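Side-chain contacts in DNA polymerase III subunit beta (Helicobacter pylori 26695, PDB 4S3I), which tethers DNA polymerases and other proteins to DNA as a sliding clamp and so confers processivity on them: residues 51-56 / 202-207; 139-144 / 208-213; 145-150 / 157-162; 226-229 / 234-237. All blocks are in the same frame, centred on the assembly; numbering follows the deposited sequence.

Contact 1. Residues 51-56 / 202-207; sequences SDIGLK and PKRALL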
loop_
_atom_site.group_PDB
_atom_site.type_symbol
_atom_site.label_atom_id
_atom_site.label_comp_id
_atom_site.label_asym_id
_atom_site.label_seq_id
_atom_site.Cartn_x
_atom_site.Cartn_y
_atom_site.Cartn_z
ATOM N N SER A 51 -9.305 -1.982 -29.285
ATOM C CA SER A 51 -9.826 -0.909 -30.129
ATOM C C SER A 51 -9.546 0.488 -29.548
ATOM O O SER A 51 -9.435 1.465 -30.289
ATOM C CB SER A 51 -11.334 -1.090 -30.339
ATOM O OG SER A 51 -12.020 -1.036 -29.093
ATOM N N ASP A 52 -9.421 0.574 -28.226
ATOM C CA ASP A 52 -9.399 1.865 -27.544
ATOM C C ASP A 52 -7.997 2.391 -27.213
ATOM O O ASP A 52 -7.770 3.602 -27.174
ATOM C CB ASP A 52 -10.219 1.777 -26.250
ATOM C CG ASP A 52 -11.664 1.362 -26.489
ATOM O OD1 ASP A 52 -11.948 0.694 -27.505
ATOM O OD2 ASP A 52 -12.516 1.703 -25.639
ATOM N N ILE A 53 -7.063 1.481 -26.958
ATOM C CA ILE A 53 -5.750 1.869 -26.456
ATOM C C ILE A 53 -4.764 0.723 -26.646
ATOM O O ILE A 53 -5.175 -0.440 -26.754
ATOM C CB ILE A 53 -5.836 2.244 -24.956
ATOM C CG1 ILE A 53 -4.561 2.928 -24.480
ATOM C CG2 ILE A 53 -6.122 1.010 -24.099
ATOM C CD1 ILE A 53 -4.707 3.558 -23.114
ATOM N N GLY A 54 -3.469 1.034 -26.687
ATOM C CA GLY A 54 -2.479 -0.002 -26.893
ATOM C C GLY A 54 -1.044 0.458 -26.801
ATOM O O GLY A 54 -0.740 1.652 -26.938
ATOM N N LEU A 55 -0.163 -0.501 -26.557
ATOM C CA LEU A 55 1.261 -0.251 -26.425
ATOM C C LEU A 55 2.010 -1.299 -27.233
ATOM O O LEU A 55 1.717 -2.498 -27.133
ATOM C CB LEU A 55 1.691 -0.353 -24.965
ATOM C CG LEU A 55 3.200 -0.217 -24.744
ATOM C CD1 LEU A 55 3.679 1.172 -25.181
ATOM C CD2 LEU A 55 3.557 -0.495 -23.286
ATOM N N LYS A 56 2.970 -0.849 -28.037
ATOM C CA LYS A 56 3.874 -1.752 -28.739
ATOM C C LYS A 56 5.305 -1.384 -28.356
ATOM O O LYS A 56 5.714 -0.226 -28.488
ATOM C CB LYS A 56 3.667 -1.638 -30.252
ATOM C CG LYS A 56 4.668 -2.403 -31.104
ATOM C CD LYS A 56 4.352 -2.188 -32.586
ATOM C CE LYS A 56 5.210 -3.063 -33.492
ATOM N NZ LYS A 56 4.756 -2.983 -34.915
ATOM N N PRO A 202 -8.527 10.566 -23.276
ATOM C CA PRO A 202 -9.179 9.981 -22.087
ATOM C C PRO A 202 -8.244 9.936 -20.890
ATOM O O PRO A 202 -7.028 9.816 -21.075
ATOM C CB PRO A 202 -9.500 8.547 -22.523
ATOM C CG PRO A 202 -9.546 8.601 -24.041
ATOM C CD PRO A 202 -8.518 9.640 -24.429
ATOM N N LYS A 203 -8.801 10.018 -19.681
ATOM C CA LYS A 203 -8.014 10.001 -18.448
ATOM C C LYS A 203 -7.116 8.772 -18.347
ATOM O O LYS A 203 -5.951 8.872 -17.956
ATOM C CB LYS A 203 -8.942 10.096 -17.229
ATOM C CG LYS A 203 -8.250 10.017 -15.854
ATOM C CD LYS A 203 -7.673 11.359 -15.389
ATOM C CE LYS A 203 -7.229 11.318 -13.911
ATOM N NZ LYS A 203 -8.225 11.913 -12.957
ATOM N N ARG A 204 -7.648 7.612 -18.729
ATOM C CA ARG A 204 -6.867 6.380 -18.650
ATOM C C ARG A 204 -5.595 6.510 -19.469
ATOM O O ARG A 204 -4.505 6.156 -19.005
ATOM C CB ARG A 204 -7.675 5.177 -19.157
ATOM C CG ARG A 204 -6.878 3.874 -19.095
ATOM C CD ARG A 204 -7.479 2.794 -19.970
ATOM N NE ARG A 204 -6.671 1.575 -19.962
ATOM C CZ ARG A 204 -7.040 0.436 -20.537
ATOM N NH1 ARG A 204 -8.209 0.362 -21.159
ATOM N NH2 ARG A 204 -6.245 -0.629 -20.487
ATOM N N ALA A 205 -5.743 7.035 -20.686
ATOM C CA ALA A 205 -4.605 7.257 -21.565
ATOM C C ALA A 205 -3.620 8.201 -20.900
ATOM O O ALA A 205 -2.399 7.973 -20.919
ATOM C CB ALA A 205 -5.071 7.828 -22.910
ATOM N N LEU A 206 -4.153 9.273 -20.319
ATOM C CA LEU A 206 -3.315 10.242 -19.600
ATOM C C LEU A 206 -2.445 9.529 -18.568
ATOM O O LEU A 206 -1.216 9.685 -18.536
ATOM C CB LEU A 206 -4.197 11.308 -18.935
ATOM C CG LEU A 206 -3.576 12.657 -18.525
ATOM C CD1 LEU A 206 -4.641 13.580 -17.960
ATOM C CD2 LEU A 206 -2.452 12.525 -17.520
ATOM N N LEU A 207 -3.079 8.735 -17.723
ATOM C CA LEU A 207 -2.348 8.058 -16.660
ATOM C C LEU A 207 -1.326 7.064 -17.209
ATOM O O LEU A 207 -0.208 6.977 -16.704
ATOM C CB LEU A 207 -3.331 7.386 -15.711
ATOM C CG LEU A 207 -4.233 8.389 -14.984
ATOM C CD1 LEU A 207 -5.410 7.693 -14.297
ATOM C CD2 LEU A 207 -3.410 9.195 -13.972
#
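Ile53 meets helix 203-212 with two separate methyl groups, and each finds a different kind of surface. Ile53 CG2 lies over one face of the Arg204 guanidinium, nearer its rim than its middle, 3.7 Å from Arg204 NH1. CD1 reaches the helix backbone itself, with Ala205 CA 4.0 Å from Ile53 CD1, and the Ala205 methyl stands beside it. Apolar carbon thus covers part of a flat cation, whose Arg204 NH2 donates to Ala21 O, outside the two segments.

With CG1 of Ile53 anti to the backbone N (chi1 -168°), the longer branch runs out to the helix; CG2 then falls between the backbone N and the carbonyl carbon, and this is the branch that lies over the guanidinium. Arg204 keeps an extended chain from CG to NE, which carries its guanidinium away from the helix and across to the strand.

The contact spans two of the modules from which the beta clamp is built, since strand 53-60 belongs to the N-terminal domain and helix 203-212 to the central one. Behind the first shell, strand 233-238 of the central domain pairs with strand 53-60, Gly54 bonding to Phe236 through the backbone and Ile53 touching Phe235. Asp50 OD1 accepts the backbone N-H groups of both Asp52 and Ile53 at the start of the strand. On the helix side, Pro202 occupies the N-cap position.

Contact 2. Residues 139-144 / 208-213; sequences AFKKIA and EILKLF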
loop_
_atom_site.group_PDB
_atom_site.type_symbol
_atom_site.label_atom_id
_atom_site.label_comp_id
_atom_site.label_asym_id
_atom_site.label_seq_id
_atom_site.Cartn_x
_atom_site.Cartn_y
_atom_site.Cartn_z
ATOM N N ALA A 139 2.593 19.158 -17.499
ATOM C CA ALA A 139 1.230 19.659 -17.605
ATOM C C ALA A 139 0.217 18.548 -17.323
ATOM O O ALA A 139 -0.753 18.754 -16.600
ATOM C CB ALA A 139 0.993 20.280 -18.999
ATOM N N PHE A 140 0.434 17.373 -17.910
ATOM C CA PHE A 140 -0.477 16.246 -17.720
ATOM C C PHE A 140 -0.544 15.858 -16.239
ATOM O O PHE A 140 -1.622 15.661 -15.681
ATOM C CB PHE A 140 -0.024 15.021 -18.545
ATOM C CG PHE A 140 -0.306 15.126 -20.016
ATOM C CD1 PHE A 140 -1.047 16.183 -20.532
ATOM C CD2 PHE A 140 0.154 14.144 -20.890
ATOM C CE1 PHE A 140 -1.309 16.277 -21.893
ATOM C CE2 PHE A 140 -0.106 14.227 -22.255
ATOM C CZ PHE A 140 -0.841 15.294 -22.755
ATOM N N LYS A 141 0.613 15.736 -15.608
ATOM C CA LYS A 141 0.632 15.288 -14.214
ATOM C C LYS A 141 -0.012 16.331 -13.296
ATOM O O LYS A 141 -0.647 15.994 -12.291
ATOM C CB LYS A 141 2.069 15.000 -13.768
ATOM C CG LYS A 141 2.175 14.335 -12.408
ATOM C CD LYS A 141 3.563 14.528 -11.797
ATOM C CE LYS A 141 3.655 13.862 -10.424
ATOM N NZ LYS A 141 4.792 14.369 -9.594
ATOM N N LYS A 142 0.130 17.603 -13.650
ATOM C CA LYS A 142 -0.359 18.668 -12.779
ATOM C C LYS A 142 -1.864 18.826 -12.894
ATOM O O LYS A 142 -2.540 19.211 -11.944
ATOM C CB LYS A 142 0.368 19.982 -13.085
ATOM C CG LYS A 142 1.748 20.054 -12.464
ATOM C CD LYS A 142 2.531 21.298 -12.924
ATOM C CE LYS A 142 3.874 21.412 -12.187
ATOM N NZ LYS A 142 4.743 22.434 -12.846
ATOM N N ILE A 143 -2.394 18.489 -14.056
ATOM C CA ILE A 143 -3.807 18.729 -14.336
ATOM C C ILE A 143 -4.667 17.500 -14.055
ATOM O O ILE A 143 -5.850 17.610 -13.725
ATOM C CB ILE A 143 -3.961 19.214 -15.796
ATOM C CG1 ILE A 143 -3.307 20.590 -15.939
ATOM C CG2 ILE A 143 -5.417 19.267 -16.257
ATOM C CD1 ILE A 143 -3.409 21.186 -17.338
ATOM N N ALA A 144 -4.053 16.324 -14.169
ATOM C CA ALA A 144 -4.759 15.046 -13.969
ATOM C C ALA A 144 -5.723 14.995 -12.770
ATOM O O ALA A 144 -6.840 14.482 -12.908
ATOM C CB ALA A 144 -3.764 13.883 -13.900
ATOM N N GLU A 208 -1.687 6.336 -18.266
ATOM C CA GLU A 208 -0.710 5.457 -18.906
ATOM C C GLU A 208 0.477 6.228 -19.494
ATOM O O GLU A 208 1.629 5.829 -19.316
ATOM C CB GLU A 208 -1.376 4.567 -19.974
ATOM C CG GLU A 208 -2.468 3.652 -19.433
ATOM C CD GLU A 208 -2.041 2.875 -18.183
ATOM O OE1 GLU A 208 -0.834 2.597 -18.015
ATOM O OE2 GLU A 208 -2.929 2.533 -17.365
ATOM N N ILE A 209 0.194 7.329 -20.190
ATOM C CA ILE A 209 1.261 8.167 -20.733
ATOM C C ILE A 209 2.268 8.562 -19.659
ATOM O O ILE A 209 3.484 8.569 -19.893
ATOM C CB ILE A 209 0.696 9.433 -21.407
ATOM C CG1 ILE A 209 0.094 9.067 -22.755
ATOM C CG2 ILE A 209 1.791 10.488 -21.620
ATOM C CD1 ILE A 209 -0.988 10.017 -23.205
ATOM N N LEU A 210 1.763 8.876 -18.473
ATOM C CA LEU A 210 2.643 9.282 -17.381
ATOM C C LEU A 210 3.605 8.167 -16.963
ATOM O O LEU A 210 4.719 8.447 -16.507
ATOM C CB LEU A 210 1.835 9.781 -16.184
ATOM C CG LEU A 210 1.044 11.067 -16.417
ATOM C CD1 LEU A 210 0.222 11.422 -15.177
ATOM C CD2 LEU A 210 1.994 12.218 -16.775
ATOM N N LYS A 211 3.195 6.908 -17.131
ATOM C CA LYS A 211 4.077 5.807 -16.741
ATOM C C LYS A 211 5.130 5.536 -17.810
ATOM O O LYS A 211 6.177 4.959 -17.525
ATOM C CB LYS A 211 3.288 4.521 -16.471
ATOM C CG LYS A 211 2.157 4.627 -15.477
ATOM C CD LYS A 211 1.428 3.286 -15.415
ATOM C CE LYS A 211 -0.028 3.440 -15.004
ATOM N NZ LYS A 211 -0.770 2.141 -15.109
ATOM N N LEU A 212 4.845 5.942 -19.045
ATOM C CA LEU A 212 5.666 5.527 -20.167
ATOM C C LEU A 212 6.638 6.599 -20.618
ATOM O O LEU A 212 7.773 6.301 -21.014
ATOM C CB LEU A 212 4.780 5.134 -21.351
ATOM C CG LEU A 212 3.965 3.860 -21.162
ATOM C CD1 LEU A 212 2.854 3.753 -22.196
ATOM C CD2 LEU A 212 4.889 2.663 -21.262
ATOM N N PHE A 213 6.194 7.851 -20.572
ATOM C CA PHE A 213 6.921 8.903 -21.278
ATOM C C PHE A 213 7.304 10.046 -20.356
ATOM O O PHE A 213 6.645 10.288 -19.362
ATOM C CB PHE A 213 6.085 9.434 -22.443
ATOM C CG PHE A 213 5.692 8.375 -23.443
ATOM C CD1 PHE A 213 6.618 7.890 -24.360
ATOM C CD2 PHE A 213 4.396 7.876 -23.469
ATOM C CE1 PHE A 213 6.258 6.901 -25.294
ATOM C CE2 PHE A 213 4.018 6.896 -24.393
ATOM C CZ PHE A 213 4.952 6.405 -25.304
#
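Phe140 and Leu210 bring together the two helices of the central clamp domain, 135-143 and 203-212, a pair that packs against the beta-sheets in this family's fold. Their short segments run at 133° to each other, closer to antiparallel than to parallel, with axes 10.3 Å apart at the nearest point.

Apolar contacts make up the whole of the junction, and no hydrogen bond crosses it. Leu210 inserts its forked end against the first helix: Leu210 CD2 sits 3.9 Å from Phe140 CB and also faces Lys141 N, while Leu210 CD1 lies 4.0 Å from Lys141 CA. The leucine therefore packs on the helix backbone and on the roots of side chains. CG of Leu210 is anti to its carbonyl carbon (chi1 -66°), a setting that carries the fork to the neighbouring helix.

The ring makes the second apolar contact. Ile209 CG2 approaches its rim, near the ring plane, 4.1 Å from Phe140 CD2, and the two side chains run at a slant to one another. Phe140 also touches Leu206 on the second helix and Ile159 and Met161 on strand 158-164, so it bridges helix pair and sheet.

The charged groups take no part in the junction. Lys141 contributes only the base of its side chain, the extended remainder leading away from the second helix. Lys211 and Glu208 form a salt bridge within helix 203-212. Lys211 NZ meets Glu208 OE1 at 2.9 Å on the syn side, 21° out of the carboxylate plane.

Contact 3. Residues 145-150 / 157-162; sequences PVIEQT and AGILMQ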
loop_
_atom_site.group_PDB
_atom_site.type_symbol
_atom_site.label_atom_id
_atom_site.label_comp_id
_atom_site.label_asym_id
_atom_site.label_seq_id
_atom_site.Cartn_x
_atom_site.Cartn_y
_atom_site.Cartn_z
ATOM N N PRO A 145 -5.300 15.513 -11.590
ATOM C CA PRO A 145 -6.188 15.348 -10.430
ATOM C C PRO A 145 -7.552 16.013 -10.558
ATOM O O PRO A 145 -8.455 15.642 -9.818
ATOM C CB PRO A 145 -5.407 16.016 -9.297
ATOM C CG PRO A 145 -3.982 15.907 -9.697
ATOM C CD PRO A 145 -3.979 16.041 -11.189
ATOM N N VAL A 146 -7.711 16.985 -11.448
ATOM C CA VAL A 146 -9.004 17.661 -11.534
ATOM C C VAL A 146 -9.968 16.897 -12.430
ATOM O O VAL A 146 -11.174 17.145 -12.407
ATOM C CB VAL A 146 -8.881 19.126 -11.998
ATOM C CG1 VAL A 146 -7.765 19.842 -11.214
ATOM C CG2 VAL A 146 -8.615 19.195 -13.490
ATOM N N ILE A 147 -9.432 15.964 -13.214
ATOM C CA ILE A 147 -10.238 15.291 -14.234
ATOM C C ILE A 147 -10.938 14.048 -13.694
ATOM O O ILE A 147 -10.288 13.159 -13.129
ATOM C CB ILE A 147 -9.381 14.925 -15.458
ATOM C CG1 ILE A 147 -8.864 16.198 -16.114
ATOM C CG2 ILE A 147 -10.177 14.116 -16.474
ATOM C CD1 ILE A 147 -7.794 15.956 -17.166
ATOM N N GLU A 148 -12.264 14.011 -13.853
ATOM C CA GLU A 148 -13.060 12.824 -13.551
ATOM C C GLU A 148 -12.928 11.829 -14.701
ATOM O O GLU A 148 -13.383 12.090 -15.817
ATOM C CB GLU A 148 -14.538 13.182 -13.371
ATOM C CG GLU A 148 -14.899 13.881 -12.073
ATOM C CD GLU A 148 -16.375 14.259 -12.014
ATOM O OE1 GLU A 148 -16.686 15.345 -11.480
ATOM O OE2 GLU A 148 -17.222 13.470 -12.498
ATOM N N GLN A 149 -12.299 10.693 -14.421
ATOM C CA GLN A 149 -12.133 9.627 -15.400
ATOM C C GLN A 149 -13.492 9.056 -15.753
ATOM O O GLN A 149 -13.914 9.065 -16.910
ATOM C CB GLN A 149 -11.266 8.528 -14.798
ATOM C CG GLN A 149 -10.825 7.455 -15.764
ATOM C CD GLN A 149 -9.571 6.757 -15.285
ATOM O OE1 GLN A 149 -9.145 6.939 -14.141
ATOM N NE2 GLN A 149 -8.965 5.960 -16.156
ATOM N N THR A 150 -14.180 8.570 -14.727
ATOM C CA THR A 150 -15.532 8.051 -14.865
ATOM C C THR A 150 -16.560 9.174 -14.950
ATOM O O THR A 150 -17.705 9.004 -14.520
ATOM C CB THR A 150 -15.910 7.145 -13.672
ATOM O OG1 THR A 150 -16.873 7.814 -12.848
ATOM C CG2 THR A 150 -14.677 6.803 -12.836
ATOM N N ALA A 157 -14.364 13.975 -19.440
ATOM C CA ALA A 157 -13.702 12.783 -18.919
ATOM C C ALA A 157 -12.284 12.644 -19.480
ATOM O O ALA A 157 -11.634 11.609 -19.315
ATOM C CB ALA A 157 -14.531 11.527 -19.229
ATOM N N GLY A 158 -11.802 13.686 -20.146
ATOM C CA GLY A 158 -10.466 13.649 -20.703
ATOM C C GLY A 158 -9.728 14.964 -20.550
ATOM O O GLY A 158 -10.282 15.936 -20.039
ATOM N N ILE A 159 -8.476 14.990 -21.003
ATOM C CA ILE A 159 -7.693 16.214 -20.985
ATOM C C ILE A 159 -7.660 16.824 -22.382
ATOM O O ILE A 159 -7.484 16.116 -23.393
ATOM C CB ILE A 159 -6.275 15.967 -20.444
ATOM C CG1 ILE A 159 -5.522 17.290 -20.252
ATOM C CG2 ILE A 159 -5.503 15.010 -21.350
ATOM C CD1 ILE A 159 -4.387 17.169 -19.264
ATOM N N LEU A 160 -7.872 18.134 -22.448
ATOM C CA LEU A 160 -7.874 18.833 -23.727
ATOM C C LEU A 160 -6.463 19.233 -24.156
ATOM O O LEU A 160 -5.716 19.804 -23.368
ATOM C CB LEU A 160 -8.752 20.080 -23.669
ATOM C CG LEU A 160 -8.595 21.025 -24.868
ATOM C CD1 LEU A 160 -9.036 20.355 -26.177
ATOM C CD2 LEU A 160 -9.348 22.336 -24.658
ATOM N N MET A 161 -6.111 18.931 -25.407
ATOM C CA MET A 161 -4.908 19.487 -26.022
ATOM C C MET A 161 -5.341 20.326 -27.206
ATOM O O MET A 161 -5.825 19.796 -28.213
ATOM C CB MET A 161 -3.948 18.384 -26.477
ATOM C CG MET A 161 -3.373 17.562 -25.328
ATOM S SD MET A 161 -2.430 16.152 -25.925
ATOM C CE MET A 161 -0.921 16.963 -26.494
ATOM N N GLN A 162 -5.184 21.638 -27.079
ATOM C CA GLN A 162 -5.593 22.555 -28.135
ATOM C C GLN A 162 -4.367 23.120 -28.841
ATOM O O GLN A 162 -3.538 23.797 -28.217
ATOM C CB GLN A 162 -6.428 23.692 -27.549
ATOM C CG GLN A 162 -7.165 24.548 -28.573
ATOM C CD GLN A 162 -8.178 25.479 -27.912
ATOM O OE1 GLN A 162 -9.370 25.170 -27.842
ATOM N NE2 GLN A 162 -7.701 26.614 -27.411
#
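Ile147 turns its side chain onto the first residues of strand 158-164, where the loop that follows helix 135-143 folds back along the beginning of a strand in the central domain's beta-sheet. From CB the side chain divides. The CG2 branch stands anti to the backbone N (chi1 to CG1 -64°) and meets the peptide between Ala157 and Gly158, with Ala157 C 4.0 Å from Ile147 CG2. The CG1 branch leads on to the tip, where Ile147 CD1 comes within 3.8 Å of Gly158 O. Ile147 CD1 also lies 3.6 Å from Ile159 CB, and the two isoleucine side chains cross at about a right angle. Ile159 in turn touches Ile143 of the preceding helix, so the tip of Ile147 borders the packing between helix and sheet.

Beyond Ile147, the loop presents its carbonyl oxygens to Ala157, whose backbone also bonds to Lys203 at the start of helix 203-212. The Ala157 methyl packs on one of them, Ala157 CB lying 3.4 Å from Gln149 O. No conventional hydrogen bond links the two segments. The closest polar approach is a CA-H...O contact, with Ala157 CA 3.2 Å from Glu148 O and an angle of 153° at the hydrogen.

Contact 4. Residues 226-229 / 234-237; sequences AVIE and TFFT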
loop_
_atom_site.group_PDB
_atom_site.type_symbol
_atom_site.label_atom_id
_atom_site.label_comp_id
_atom_site.label_asym_id
_atom_site.label_seq_id
_atom_site.Cartn_x
_atom_site.Cartn_y
_atom_site.Cartn_z
ATOM N N ALA A 226 -4.608 9.281 -31.071
ATOM C CA ALA A 226 -3.332 9.931 -30.823
ATOM C C ALA A 226 -2.280 8.844 -30.655
ATOM O O ALA A 226 -2.522 7.822 -29.997
ATOM C CB ALA A 226 -3.395 10.809 -29.606
ATOM N N VAL A 227 -1.113 9.071 -31.243
ATOM C CA VAL A 227 -0.014 8.124 -31.180
ATOM C C VAL A 227 1.222 8.803 -30.599
ATOM O O VAL A 227 1.638 9.863 -31.073
ATOM C CB VAL A 227 0.291 7.554 -32.582
ATOM C CG1 VAL A 227 1.561 6.697 -32.558
ATOM C CG2 VAL A 227 -0.898 6.750 -33.089
ATOM N N ILE A 228 1.810 8.199 -29.571
ATOM C CA ILE A 228 3.008 8.755 -28.958
ATOM C C ILE A 228 4.155 7.767 -29.102
ATOM O O ILE A 228 4.001 6.582 -28.784
ATOM C CB ILE A 228 2.764 9.078 -27.478
ATOM C CG1 ILE A 228 1.681 10.150 -27.356
ATOM C CG2 ILE A 228 4.037 9.540 -26.802
ATOM C CD1 ILE A 228 1.298 10.481 -25.918
ATOM N N GLU A 229 5.300 8.240 -29.594
ATOM C CA GLU A 229 6.426 7.347 -29.864
ATOM C C GLU A 229 7.767 7.868 -29.342
ATOM O O GLU A 229 8.080 9.056 -29.477
ATOM C CB GLU A 229 6.552 7.070 -31.375
ATOM C CG GLU A 229 5.246 6.961 -32.130
ATOM C CD GLU A 229 5.428 6.938 -33.647
ATOM O OE1 GLU A 229 4.804 7.785 -34.337
ATOM O OE2 GLU A 229 6.186 6.072 -34.145
ATOM N N THR A 234 5.685 2.543 -28.832
ATOM C CA THR A 234 4.647 3.203 -29.612
ATOM C C THR A 234 3.341 2.998 -28.855
ATOM O O THR A 234 2.870 1.870 -28.712
ATOM C CB THR A 234 4.510 2.630 -31.030
ATOM O OG1 THR A 234 5.774 2.697 -31.709
ATOM C CG2 THR A 234 3.447 3.405 -31.830
ATOM N N PHE A 235 2.776 4.091 -28.354
ATOM C CA PHE A 235 1.531 4.069 -27.613
ATOM C C PHE A 235 0.472 4.719 -28.471
ATOM O O PHE A 235 0.760 5.691 -29.192
ATOM C CB PHE A 235 1.708 4.878 -26.328
ATOM C CG PHE A 235 0.419 5.203 -25.616
ATOM C CD1 PHE A 235 -0.032 4.391 -24.589
ATOM C CD2 PHE A 235 -0.324 6.340 -25.951
ATOM C CE1 PHE A 235 -1.213 4.691 -23.907
ATOM C CE2 PHE A 235 -1.506 6.646 -25.283
ATOM C CZ PHE A 235 -1.953 5.816 -24.254
ATOM N N PHE A 236 -0.751 4.203 -28.406
ATOM C CA PHE A 236 -1.887 4.904 -28.996
ATOM C C PHE A 236 -3.105 4.910 -28.076
ATOM O O PHE A 236 -3.264 4.041 -27.213
ATOM C CB PHE A 236 -2.268 4.320 -30.353
ATOM C CG PHE A 236 -3.181 3.124 -30.267
ATOM C CD1 PHE A 236 -4.567 3.280 -30.291
ATOM C CD2 PHE A 236 -2.654 1.840 -30.176
ATOM C CE1 PHE A 236 -5.417 2.168 -30.201
ATOM C CE2 PHE A 236 -3.487 0.730 -30.106
ATOM C CZ PHE A 236 -4.872 0.896 -30.112
ATOM N N THR A 237 -3.962 5.899 -28.279
ATOM C CA THR A 237 -5.265 5.933 -27.635
ATOM C C THR A 237 -6.294 6.490 -28.585
ATOM O O THR A 237 -6.002 7.378 -29.396
ATOM C CB THR A 237 -5.266 6.773 -26.330
ATOM O OG1 THR A 237 -6.595 6.798 -25.782
ATOM C CG2 THR A 237 -4.818 8.204 -26.610
#
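Phe235 O accepts the shortest bond here, with Ile228 N 2.7 Å away, the donor tilted 22° from the carbonyl plane. The same oxygen receives a CA-H...O contact from Val227 CA, so two neighbouring residues of the opposite strand grip it. The return bond of the pair, Phe235 N to Ile228 O at 2.8 Å, is almost straight, 178° at the hydrogen. A second hydrogen-bonded pair, Ala226 with Thr237, closes the far end: Ala226 N donates to Thr237 O at 2.9 Å and Thr237 N donates back to Ala226 O. Together they define a beta hairpin of antiparallel strands in which Val227-Phe236 and Glu229-Thr234 are the non-hydrogen-bonded pairs.

Side chains alternate between the two faces. On the face of Val227, its CG2 lies 3.9 Å from Phe236 CB, whereas its CG1 meets Thr234 CG2 at the same distance. The Thr234 methyl also touches Glu229 CG, and these two side chains run alongside each other. Phe236 has CG between the backbone N and the carbonyl carbon (chi1 84°), which sends the ring away from Val227; it makes an edge-to-face contact with Phe120. The other face carries Ala226, Ile228, Phe235 and Thr237, with Ile228 CB 4.4 Å from Phe235 CD2.

That second face lies under helix 203-212, where Ile209 touches both Ile228 and Phe235 and Ala205 touches Thr237. Laterally the hairpin continues the sheet in both directions, Val227 bonding to Lys220 of strand 217-221 and Thr234 to Lys56 of strand 53-60.

Overall arrangement
Helix 203-212 shows how one element can serve several interfaces. Contact 1 uses its first turn and contact 2 its later turns, and the hairpin of contact 4 lies against it as well. Contacts 1 and 4 are buried and share a sheet, in which their strands 53-60 and 233-238 are neighbours across the domain boundary. Contacts 2 and 3 are partly buried and stay inside the central domain, adjoining where helix 135-143 leads into strand 158-164. Only contact 4 is held by conventional hydrogen bonds across its segments; the others rest on apolar packing, joined by a covered guanidinium in contact 1 and a CA-H...O contact in contact 3.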